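Local coordinates for outer surface protein (Bacillus cereus ATCC 14579, PDB 1X7F) that is of unknown function but is probably a 6-phospho-N-acetylmuramidase that cleaves disaccharides containing N-acetylmuramic acid 6-phosphate in cell-wall recycling, at residues A[38-41]-A[42-46]; A[191-195]-A[196-200]; A[324-327]-A[328-332]. One frame throughout, in Å; residues are numbered along the deposited sequence. Where two conformers were deposited one is given.

Contact 1 of 3, residues A[38-41]-A[42-46]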
ATOM      1  N   SER A  38       1.306 -23.762 -11.257  1.00 37.24           N
ATOM      2  CA  SER A  38       1.969 -23.175 -12.422  1.00 37.25           C
ATOM      3  C   SER A  38       3.190 -23.997 -12.867  1.00 37.15           C
ATOM      4  O   SER A  38       3.308 -25.179 -12.520  1.00 37.73           O
ATOM      5  CB  SER A  38       2.360 -21.722 -12.110  1.00 37.14           C
ATOM      6  OG  SER A  38       2.851 -21.058 -13.261  1.00 39.12           O
ATOM      7  N   THR A  39       4.067 -23.384 -13.666  1.00 36.69           N
ATOM      8  CA  THR A  39       5.359 -23.979 -14.016  1.00 36.70           C
ATOM      9  C   THR A  39       6.493 -23.091 -13.525  1.00 36.26           C
ATOM     10  O   THR A  39       6.304 -21.899 -13.335  1.00 36.61           O
ATOM     11  CB  THR A  39       5.496 -24.204 -15.544  1.00 36.96           C
ATOM     12  OG1 THR A  39       5.469 -22.940 -16.225  1.00 36.62           O
ATOM     13  CG2 THR A  39       4.299 -24.985 -16.108  1.00 36.26           C
ATOM     14  N   LYS A  40       7.670 -23.675 -13.319  1.00 36.51           N
ATOM     15  CA  LYS A  40       8.833 -22.917 -12.855  1.00 36.70           C
ATOM     16  C   LYS A  40       9.224 -21.821 -13.855  1.00 36.99           C
ATOM     17  O   LYS A  40       9.692 -20.765 -13.453  1.00 37.14           O
ATOM     18  CB  LYS A  40      10.020 -23.843 -12.550  1.00 36.46           C
ATOM     19  CG  LYS A  40      10.685 -24.446 -13.777  1.00 36.12           C
ATOM     20  CD  LYS A  40      11.711 -25.499 -13.412  1.00 37.02           C
ATOM     21  CE  LYS A  40      12.238 -26.179 -14.664  1.00 36.31           C
ATOM     22  NZ  LYS A  40      13.110 -27.324 -14.323  1.00 39.60           N
ATOM     23  N   GLU A  41       9.000 -22.081 -15.144  1.00 37.60           N
ATOM     24  CA  GLU A  41       9.300 -21.140 -16.222  1.00 38.11           C
ATOM     25  C   GLU A  41       8.525 -19.834 -16.068  1.00 38.03           C
ATOM     26  O   GLU A  41       9.122 -18.761 -16.004  1.00 38.45           O
ATOM     27  CB  GLU A  41       8.998 -21.755 -17.594  1.00 38.47           C
ATOM     28  CG  GLU A  41       9.832 -22.979 -17.959  1.00 40.95           C
ATOM     29  CD  GLU A  41       9.221 -24.276 -17.456  1.00 43.03           C
ATOM     30  OE1 GLU A  41       9.977 -25.129 -16.950  1.00 45.84           O
ATOM     31  OE2 GLU A  41       7.988 -24.445 -17.566  1.00 43.52           O
ATOM     32  N   LYS A  42       7.200 -19.929 -15.999  1.00 38.17           N
ATOM     33  CA  LYS A  42       6.347 -18.745 -15.862  1.00 38.15           C
ATOM     34  C   LYS A  42       6.495 -18.047 -14.512  1.00 37.66           C
ATOM     35  O   LYS A  42       6.219 -16.850 -14.404  1.00 38.18           O
ATOM     36  CB  LYS A  42       4.877 -19.089 -16.127  1.00 38.76           C
ATOM     37  CG  LYS A  42       4.590 -19.559 -17.558  1.00 40.22           C
ATOM     38  CD  LYS A  42       3.123 -19.335 -17.930  1.00 43.74           C
ATOM     39  CE  LYS A  42       2.195 -20.335 -17.255  1.00 44.64           C
ATOM     40  NZ  LYS A  42       2.290 -21.692 -17.873  1.00 45.33           N
ATOM     41  N   ASP A  43       6.913 -18.792 -13.488  1.00 36.71           N
ATOM     42  CA  ASP A  43       7.166 -18.212 -12.164  1.00 36.03           C
ATOM     43  C   ASP A  43       8.468 -17.408 -12.195  1.00 35.60           C
ATOM     44  O   ASP A  43       8.555 -16.324 -11.606  1.00 35.41           O
ATOM     45  CB  ASP A  43       7.277 -19.296 -11.084  1.00 35.25           C
ATOM     46  CG  ASP A  43       5.929 -19.824 -10.615  1.00 35.17           C
ATOM     47  OD1 ASP A  43       4.901 -19.104 -10.712  1.00 30.14           O
ATOM     48  OD2 ASP A  43       5.821 -20.965 -10.111  1.00 32.42           O
ATOM     49  N   MET A  44       9.475 -17.965 -12.865  1.00 34.90           N
ATOM     50  CA  MET A  44      10.777 -17.318 -13.001  1.00 34.97           C
ATOM     51  C   MET A  44      10.682 -16.091 -13.901  1.00 34.57           C
ATOM     52  O   MET A  44      11.260 -15.056 -13.595  1.00 35.12           O
ATOM     53  CB  MET A  44      11.851 -18.312 -13.485  1.00 34.70           C
ATOM     54  CG  MET A  44      12.246 -19.322 -12.411  1.00 34.42           C
ATOM     55  SD  MET A  44      13.695 -20.326 -12.736  1.00 36.17           S
ATOM     56  CE  MET A  44      13.116 -21.435 -14.030  1.00 37.44           C
ATOM     57  N   ALA A  45       9.932 -16.207 -14.995  1.00 34.55           N
ATOM     58  CA  ALA A  45       9.641 -15.067 -15.859  1.00 35.24           C
ATOM     59  C   ALA A  45       8.927 -13.923 -15.095  1.00 35.72           C
ATOM     60  O   ALA A  45       9.223 -12.739 -15.303  1.00 37.03           O
ATOM     61  CB  ALA A  45       8.834 -15.517 -17.074  1.00 34.82           C
ATOM     62  N   TYR A  46       8.026 -14.288 -14.192  1.00 35.41           N
ATOM     63  CA  TYR A  46       7.270 -13.333 -13.360  1.00 35.39           C
ATOM     64  C   TYR A  46       8.143 -12.586 -12.354  1.00 34.81           C
ATOM     65  O   TYR A  46       8.019 -11.368 -12.199  1.00 35.36           O
ATOM     66  CB  TYR A  46       6.174 -14.091 -12.612  1.00 35.22           C
ATOM     67  CG  TYR A  46       5.175 -13.262 -11.833  1.00 35.46           C
ATOM     68  CD1 TYR A  46       4.483 -12.211 -12.428  1.00 35.26           C
ATOM     69  CD2 TYR A  46       4.869 -13.588 -10.507  1.00 38.05           C
ATOM     70  CE1 TYR A  46       3.539 -11.476 -11.716  1.00 37.01           C
ATOM     71  CE2 TYR A  46       3.916 -12.869  -9.782  1.00 38.66           C
ATOM     72  CZ  TYR A  46       3.258 -11.806 -10.394  1.00 37.24           C
ATOM     73  OH  TYR A  46       2.299 -11.103  -9.693  1.00 34.92           O
TER
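Thr39 reaches forward to Lys42 at the very start of a helix. Its OG1 sits between the backbone N and the carbonyl carbon (chi1 64°), which swings the hydroxyl over the first turn, where the amide N of Lys42 points at it almost straight. The bond is nevertheless weak, at 3.5 Å from Lys42 N to Thr39 OG1. Lys42 CG lies 3.7 Å from Thr39 OG1, and bends about the CG-CD and CD-CE bonds fold the lysine chain back and leave its NZ 3.8 Å from the same Thr39 OG1. A threonine suits this place because its short side chain can replace the missing carbonyl of a preceding turn.

The regular helical bonds begin at once: Asp43 N to Thr39 O at 3.2 Å, then Met44 N to Lys40 O and Ala45 N to Glu41 O, both 2.9 Å. Lys40 and Met44 run side by side in the same direction, and Met44, bent at its last torsion (chi3 -71°), turns CE back to 3.9 Å from Lys40 CG. This apolar patch faces helix 74-85. Asp43, buried near the helix start, where a negative charge should be favourable, shares the hydroxyl of Tyr253 with Ser38 OG.

The arrangement is an N-cap with Thr39 as the cap residue, opening the helix of the beta-alpha-beta unit formed by strand 28-33, helix 40-51 and strand 55-62.

Contact 2 of 3, residues A[191-195]-A[196-200]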
ATOM      1  N   GLU A 191      -1.440  -1.292  14.234  0.50 35.88           N
ATOM      2  CA  GLU A 191      -0.871  -0.426  15.280  0.50 36.30           C
ATOM      3  C   GLU A 191      -0.164  -1.191  16.404  0.50 36.46           C
ATOM      4  O   GLU A 191       0.694  -0.637  17.086  0.50 36.43           O
ATOM      5  CB  GLU A 191      -1.945   0.491  15.872  0.50 35.88           C
ATOM      6  CG  GLU A 191      -2.116   1.797  15.112  0.50 36.49           C
ATOM      7  CD  GLU A 191      -3.270   2.640  15.621  0.50 36.92           C
ATOM      8  OE1 GLU A 191      -3.267   3.866  15.360  0.50 36.09           O
ATOM      9  OE2 GLU A 191      -4.180   2.082  16.275  0.50 38.24           O
ATOM     10  N   ARG A 192      -0.543  -2.451  16.605  1.00 36.84           N
ATOM     11  CA  ARG A 192       0.140  -3.324  17.565  1.00 37.52           C
ATOM     12  C   ARG A 192       1.581  -3.572  17.137  1.00 37.50           C
ATOM     13  O   ARG A 192       2.494  -3.525  17.957  1.00 36.90           O
ATOM     14  CB  ARG A 192      -0.567  -4.674  17.685  1.00 37.38           C
ATOM     15  CG  ARG A 192      -1.845  -4.659  18.471  1.00 37.78           C
ATOM     16  CD  ARG A 192      -2.532  -6.019  18.504  1.00 38.76           C
ATOM     17  NE  ARG A 192      -3.761  -6.009  19.292  1.00 39.91           N
ATOM     18  CZ  ARG A 192      -3.803  -6.010  20.617  1.00 40.89           C
ATOM     19  NH1 ARG A 192      -2.682  -6.008  21.331  1.00 42.98           N
ATOM     20  NH2 ARG A 192      -4.974  -6.001  21.237  1.00 42.08           N
ATOM     21  N   PHE A 193       1.756  -3.841  15.844  1.00 37.86           N
ATOM     22  CA  PHE A 193       3.053  -4.165  15.271  1.00 38.74           C
ATOM     23  C   PHE A 193       3.932  -2.933  15.103  1.00 39.72           C
ATOM     24  O   PHE A 193       5.155  -3.006  15.240  1.00 39.61           O
ATOM     25  CB  PHE A 193       2.869  -4.934  13.954  1.00 38.26           C
ATOM     26  CG  PHE A 193       2.732  -6.416  14.150  1.00 37.43           C
ATOM     27  CD1 PHE A 193       1.630  -6.946  14.826  1.00 35.78           C
ATOM     28  CD2 PHE A 193       3.726  -7.280  13.701  1.00 36.46           C
ATOM     29  CE1 PHE A 193       1.514  -8.319  15.042  1.00 35.79           C
ATOM     30  CE2 PHE A 193       3.624  -8.651  13.915  1.00 37.72           C
ATOM     31  CZ  PHE A 193       2.507  -9.174  14.587  1.00 36.94           C
ATOM     32  N   LYS A 194       3.288  -1.802  14.831  1.00 40.94           N
ATOM     33  CA  LYS A 194       3.954  -0.500  14.734  1.00 42.15           C
ATOM     34  C   LYS A 194       4.433  -0.021  16.112  1.00 42.11           C
ATOM     35  O   LYS A 194       5.549   0.489  16.254  1.00 42.39           O
ATOM     36  CB  LYS A 194       2.995   0.516  14.097  1.00 42.71           C
ATOM     37  CG  LYS A 194       3.597   1.870  13.814  1.00 46.89           C
ATOM     38  CD  LYS A 194       4.153   1.961  12.405  1.00 52.25           C
ATOM     39  CE  LYS A 194       4.953   3.247  12.255  1.00 56.24           C
ATOM     40  NZ  LYS A 194       5.139   3.596  10.826  1.00 60.14           N
ATOM     41  N   LYS A 195       3.595  -0.204  17.132  1.00 42.03           N
ATOM     42  CA  LYS A 195       3.957   0.142  18.504  1.00 42.05           C
ATOM     43  C   LYS A 195       5.289  -0.495  18.919  1.00 41.41           C
ATOM     44  O   LYS A 195       6.077   0.119  19.636  1.00 41.27           O
ATOM     45  CB  LYS A 195       2.856  -0.272  19.492  1.00 42.24           C
ATOM     46  CG  LYS A 195       2.916   0.503  20.807  1.00 44.53           C
ATOM     47  CD  LYS A 195       2.804  -0.395  22.032  1.00 48.03           C
ATOM     48  CE  LYS A 195       1.361  -0.557  22.495  1.00 50.36           C
ATOM     49  NZ  LYS A 195       1.285  -0.889  23.950  1.00 50.90           N
ATOM     50  N   HIS A 196       5.528  -1.720  18.459  1.00 40.67           N
ATOM     51  CA  HIS A 196       6.733  -2.468  18.811  1.00 39.68           C
ATOM     52  C   HIS A 196       7.826  -2.399  17.745  1.00 38.99           C
ATOM     53  O   HIS A 196       8.808  -3.141  17.811  1.00 38.89           O
ATOM     54  CB  HIS A 196       6.368  -3.919  19.117  1.00 40.10           C
ATOM     55  CG  HIS A 196       5.533  -4.078  20.349  1.00 40.85           C
ATOM     56  ND1 HIS A 196       6.062  -3.999  21.620  1.00 40.33           N
ATOM     57  CD2 HIS A 196       4.206  -4.294  20.507  1.00 41.87           C
ATOM     58  CE1 HIS A 196       5.099  -4.171  22.506  1.00 41.81           C
ATOM     59  NE2 HIS A 196       3.963  -4.351  21.859  1.00 40.78           N
ATOM     60  N   GLY A 197       7.653  -1.502  16.774  1.00 38.08           N
ATOM     61  CA  GLY A 197       8.640  -1.282  15.715  1.00 37.92           C
ATOM     62  C   GLY A 197       8.920  -2.474  14.810  1.00 38.04           C
ATOM     63  O   GLY A 197      10.020  -2.596  14.266  1.00 38.10           O
ATOM     64  N   ILE A 198       7.930  -3.350  14.642  1.00 37.36           N
ATOM     65  CA  ILE A 198       8.089  -4.538  13.799  1.00 36.84           C
ATOM     66  C   ILE A 198       7.518  -4.314  12.395  1.00 36.77           C
ATOM     67  O   ILE A 198       6.415  -3.806  12.228  1.00 36.99           O
ATOM     68  CB  ILE A 198       7.514  -5.802  14.512  1.00 37.12           C
ATOM     69  CG1 ILE A 198       8.455  -6.200  15.656  1.00 37.12           C
ATOM     70  CG2 ILE A 198       7.322  -6.986  13.540  1.00 34.03           C
ATOM     71  CD1 ILE A 198       7.776  -6.847  16.815  1.00 39.66           C
ATOM     72  N   ARG A 199       8.323  -4.666  11.399  1.00 36.81           N
ATOM     73  CA  ARG A 199       8.002  -4.560   9.982  1.00 36.55           C
ATOM     74  C   ARG A 199       6.652  -5.192   9.666  1.00 35.88           C
ATOM     75  O   ARG A 199       6.412  -6.348  10.018  1.00 35.42           O
ATOM     76  CB  ARG A 199       9.080  -5.318   9.235  1.00 37.95           C
ATOM     77  CG  ARG A 199       9.477  -4.783   7.903  1.00 41.15           C
ATOM     78  CD  ARG A 199      10.724  -5.477   7.388  1.00 44.13           C
ATOM     79  NE  ARG A 199      10.512  -5.923   6.021  1.00 47.38           N
ATOM     80  CZ  ARG A 199      11.119  -6.954   5.454  1.00 48.53           C
ATOM     81  NH1 ARG A 199      12.004  -7.691   6.132  1.00 48.94           N
ATOM     82  NH2 ARG A 199      10.830  -7.248   4.195  1.00 48.64           N
ATOM     83  N   SER A 200       5.778  -4.438   9.009  0.50 35.45           N
ATOM     84  CA  SER A 200       4.450  -4.937   8.665  0.50 34.74           C
ATOM     85  C   SER A 200       4.259  -5.023   7.162  0.50 34.63           C
ATOM     86  O   SER A 200       4.948  -4.349   6.396  0.50 34.76           O
ATOM     87  CB  SER A 200       3.359  -4.060   9.277  0.50 34.73           C
ATOM     88  OG  SER A 200       3.482  -2.730   8.822  0.50 33.55           O
TER
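The first torsion of His196 (chi1 -67°) sets CG opposite the carbonyl carbon and lays the imidazole back along the helix it follows, while Ile198, with CG2 opposite the backbone N, turns that methyl toward Phe193. Ile198 CG2 approaches Phe193 CD2 obliquely, at 3.6 Å, and the two side chains form a small apolar patch suited to their buried setting. The imidazole has its edge at the Arg192 carbonyl, His196 CD2 lying 3.2 Å from Arg192 O near the ring plane. Lys195, bent in mid-chain, runs alongside and places CD over one face of the His196 ring, 4.1 Å above the plane and toward the rim. His196 NE2 is hydrogen-bonded to Glu155, whose negative charge would tend to favour a protonated imidazole.

Two backbone bonds close the helix. Ile198 N reaches back to Phe193 O at 2.9 Å, and Gly197 N meets Lys194 O at the same 2.9 Å. Together they make a Schellman motif with Gly197 as its C-prime residue; the place requires a positive phi (62°), which glycine adopts more readily than other residues.

The motif ends helix 183-195 and releases the chain toward strand 201-204 of the parallel sheet, with Arg199 making a backbone hydrogen bond to Gly169 of strand 167-170 on the way. Leu154 of helix 153-157 packs on Phe193, His196 and Ile198 alike, while salt bridges tie Arg192 to Asp150 and Arg199 to both Glu89 and Asp246.

Contact 3 of 3, residues A[324-327]-A[328-332]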
ATOM      1  N   VAL A 324     -19.009  26.777 -10.328  1.00 37.34           N
ATOM      2  CA  VAL A 324     -19.997  25.728 -10.095  1.00 35.63           C
ATOM      3  C   VAL A 324     -20.024  25.363  -8.606  1.00 35.88           C
ATOM      4  O   VAL A 324     -19.079  25.680  -7.847  1.00 34.70           O
ATOM      5  CB  VAL A 324     -19.731  24.444 -10.974  1.00 35.57           C
ATOM      6  CG1 VAL A 324     -19.878  24.747 -12.469  1.00 34.87           C
ATOM      7  CG2 VAL A 324     -18.357  23.819 -10.679  1.00 33.35           C
ATOM      8  N   LEU A 325     -21.118  24.721  -8.203  1.00 35.06           N
ATOM      9  CA  LEU A 325     -21.260  24.142  -6.874  1.00 35.48           C
ATOM     10  C   LEU A 325     -19.972  23.448  -6.473  1.00 34.96           C
ATOM     11  O   LEU A 325     -19.424  22.661  -7.235  1.00 34.38           O
ATOM     12  CB  LEU A 325     -22.420  23.129  -6.861  1.00 35.84           C
ATOM     13  CG  LEU A 325     -22.828  22.477  -5.532  1.00 37.75           C
ATOM     14  CD1 LEU A 325     -23.486  23.531  -4.612  1.00 35.42           C
ATOM     15  CD2 LEU A 325     -23.779  21.270  -5.768  1.00 33.87           C
ATOM     16  N   GLN A 326     -19.485  23.740  -5.273  1.00 35.08           N
ATOM     17  CA  GLN A 326     -18.243  23.130  -4.811  1.00 35.10           C
ATOM     18  C   GLN A 326     -18.561  21.785  -4.208  1.00 35.17           C
ATOM     19  O   GLN A 326     -19.441  21.686  -3.355  1.00 35.27           O
ATOM     20  CB  GLN A 326     -17.524  24.027  -3.807  1.00 35.38           C
ATOM     21  CG  GLN A 326     -17.244  25.418  -4.325  1.00 33.45           C
ATOM     22  CD  GLN A 326     -16.616  26.286  -3.267  1.00 35.29           C
ATOM     23  OE1 GLN A 326     -15.471  26.047  -2.854  1.00 34.51           O
ATOM     24  NE2 GLN A 326     -17.348  27.302  -2.824  1.00 29.20           N
ATOM     25  N   GLU A 327     -17.871  20.750  -4.684  1.00 34.88           N
ATOM     26  CA  GLU A 327     -18.160  19.378  -4.298  1.00 36.01           C
ATOM     27  C   GLU A 327     -16.871  18.644  -3.987  1.00 36.29           C
ATOM     28  O   GLU A 327     -15.839  18.963  -4.559  1.00 36.67           O
ATOM     29  CB  GLU A 327     -18.935  18.664  -5.412  1.00 36.42           C
ATOM     30  CG  GLU A 327     -20.235  19.372  -5.792  1.00 36.96           C
ATOM     31  CD  GLU A 327     -21.113  18.537  -6.701  1.00 41.36           C
ATOM     32  OE1 GLU A 327     -21.185  18.862  -7.906  1.00 40.03           O
ATOM     33  OE2 GLU A 327     -21.724  17.552  -6.213  1.00 42.34           O
ATOM     34  N   ARG A 328     -16.943  17.678  -3.065  1.00 36.81           N
ATOM     35  CA  ARG A 328     -15.804  16.840  -2.667  1.00 37.28           C
ATOM     36  C   ARG A 328     -14.985  16.342  -3.870  1.00 35.91           C
ATOM     37  O   ARG A 328     -15.537  15.735  -4.793  1.00 35.67           O
ATOM     38  CB  ARG A 328     -16.293  15.636  -1.830  1.00 37.60           C
ATOM     39  CG  ARG A 328     -15.159  14.779  -1.210  1.00 38.26           C
ATOM     40  CD  ARG A 328     -15.665  13.684  -0.196  1.00 38.19           C
ATOM     41  NE  ARG A 328     -14.544  12.873   0.310  1.00 39.39           N
ATOM     42  CZ  ARG A 328     -13.776  13.185   1.367  1.00 39.50           C
ATOM     43  NH1 ARG A 328     -12.772  12.389   1.725  1.00 39.75           N
ATOM     44  NH2 ARG A 328     -13.995  14.294   2.060  1.00 38.16           N
ATOM     45  N   GLY A 329     -13.678  16.614  -3.841  1.00 35.45           N
ATOM     46  CA  GLY A 329     -12.745  16.120  -4.844  1.00 35.27           C
ATOM     47  C   GLY A 329     -12.344  17.161  -5.869  1.00 36.37           C
ATOM     48  O   GLY A 329     -11.428  16.928  -6.670  1.00 36.47           O
ATOM     49  N   GLN A 330     -13.033  18.305  -5.868  1.00 35.74           N
ATOM     50  CA  GLN A 330     -12.719  19.359  -6.828  1.00 35.97           C
ATOM     51  C   GLN A 330     -11.434  20.035  -6.426  1.00 36.16           C
ATOM     52  O   GLN A 330     -11.208  20.306  -5.244  1.00 37.39           O
ATOM     53  CB  GLN A 330     -13.845  20.393  -6.938  1.00 34.86           C
ATOM     54  CG  GLN A 330     -15.020  19.933  -7.768  1.00 34.73           C
ATOM     55  CD  GLN A 330     -16.210  20.882  -7.677  1.00 35.35           C
ATOM     56  OE1 GLN A 330     -17.266  20.615  -8.248  1.00 36.13           O
ATOM     57  NE2 GLN A 330     -16.042  21.980  -6.961  1.00 32.87           N
ATOM     58  N   VAL A 331     -10.580  20.275  -7.417  1.00 35.59           N
ATOM     59  CA  VAL A 331      -9.433  21.151  -7.236  1.00 34.31           C
ATOM     60  C   VAL A 331      -9.878  22.531  -7.715  1.00 34.51           C
ATOM     61  O   VAL A 331     -10.330  22.679  -8.849  1.00 33.78           O
ATOM     62  CB  VAL A 331      -8.193  20.652  -8.010  1.00 34.23           C
ATOM     63  CG1 VAL A 331      -7.018  21.588  -7.794  1.00 30.58           C
ATOM     64  CG2 VAL A 331      -7.848  19.226  -7.581  1.00 32.00           C
ATOM     65  N   VAL A 332      -9.811  23.515  -6.817  1.00 33.82           N
ATOM     66  CA  VAL A 332     -10.230  24.875  -7.129  1.00 33.36           C
ATOM     67  C   VAL A 332      -9.086  25.821  -6.783  1.00 33.93           C
ATOM     68  O   VAL A 332      -8.179  25.462  -6.013  1.00 33.74           O
ATOM     69  CB  VAL A 332     -11.591  25.305  -6.439  1.00 33.58           C
ATOM     70  CG1 VAL A 332     -12.736  24.316  -6.767  1.00 31.60           C
ATOM     71  CG2 VAL A 332     -11.439  25.490  -4.924  1.00 32.56           C
TER
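Glu327 and Gln330 meet across a tight reversal of the chain, held by a single backbone bond from Gln330 N to Glu327 O at 3.2 Å. Around this bond the Gln330 side chain turns back over the preceding loop, residues 324-327. Its CB and CG pass Glu327 O, with Gln330 CB 3.4 Å from that oxygen, and its extended chain carries the terminal amide beside the backbone of residues 325-327. Which end of that amide is oxygen is uncertain, but the group lies close to Leu325 O and Glu327 N, a setting well matched to a side chain that can both donate and accept. The Glu327 carboxylate is turned 82° from the plane of the Gln330 amide, and the side chain leads its charge away from the buried glutamine.

Farther out, Ile348 and Ile360 from the flanking strands pack against Gln330. Gln326, buried as well, spends its amide on Lys358 and on the carbonyl of Pro353, which ties the incoming chain to its neighbours. Arg328, at the second position of the turn, extends outward to a salt bridge with Asp373 and a hydrogen bond to Leu349 O. Gly329 follows with positive phi (102°), where a side chain would press against the preceding carbonyl oxygen; glycine avoids that clash, and its backbone is hydrogen-bonded to Ile348 and Ile364.

This is a type II beta turn, Glu327 to Gln330, with glycine at its third position, and it delivers the chain into strand 330-334, which lies between strands 358-364 and 345-348 in the mixed sheet.

The contacts follow one another along the chain, each marking the boundary of a secondary-structure element: contact 1 begins helix 40-51, contact 2 ends helix 183-195, and contact 3 introduces strand 330-334. Contacts 1 and 2 belong to the N-terminal part, built on an eight-stranded parallel arrangement whose strands and helices alternate as in a TIM-type barrel; their centres are 33 Å apart. Contact 3 belongs to the C-terminal part, with its mixed strands, its centre 47 Å from that of contact 1 and 37 Å from that of contact 2. Contacts 1 and 2 thus delimit helices of one part, while contact 3 leads into a strand of the other; none touches another.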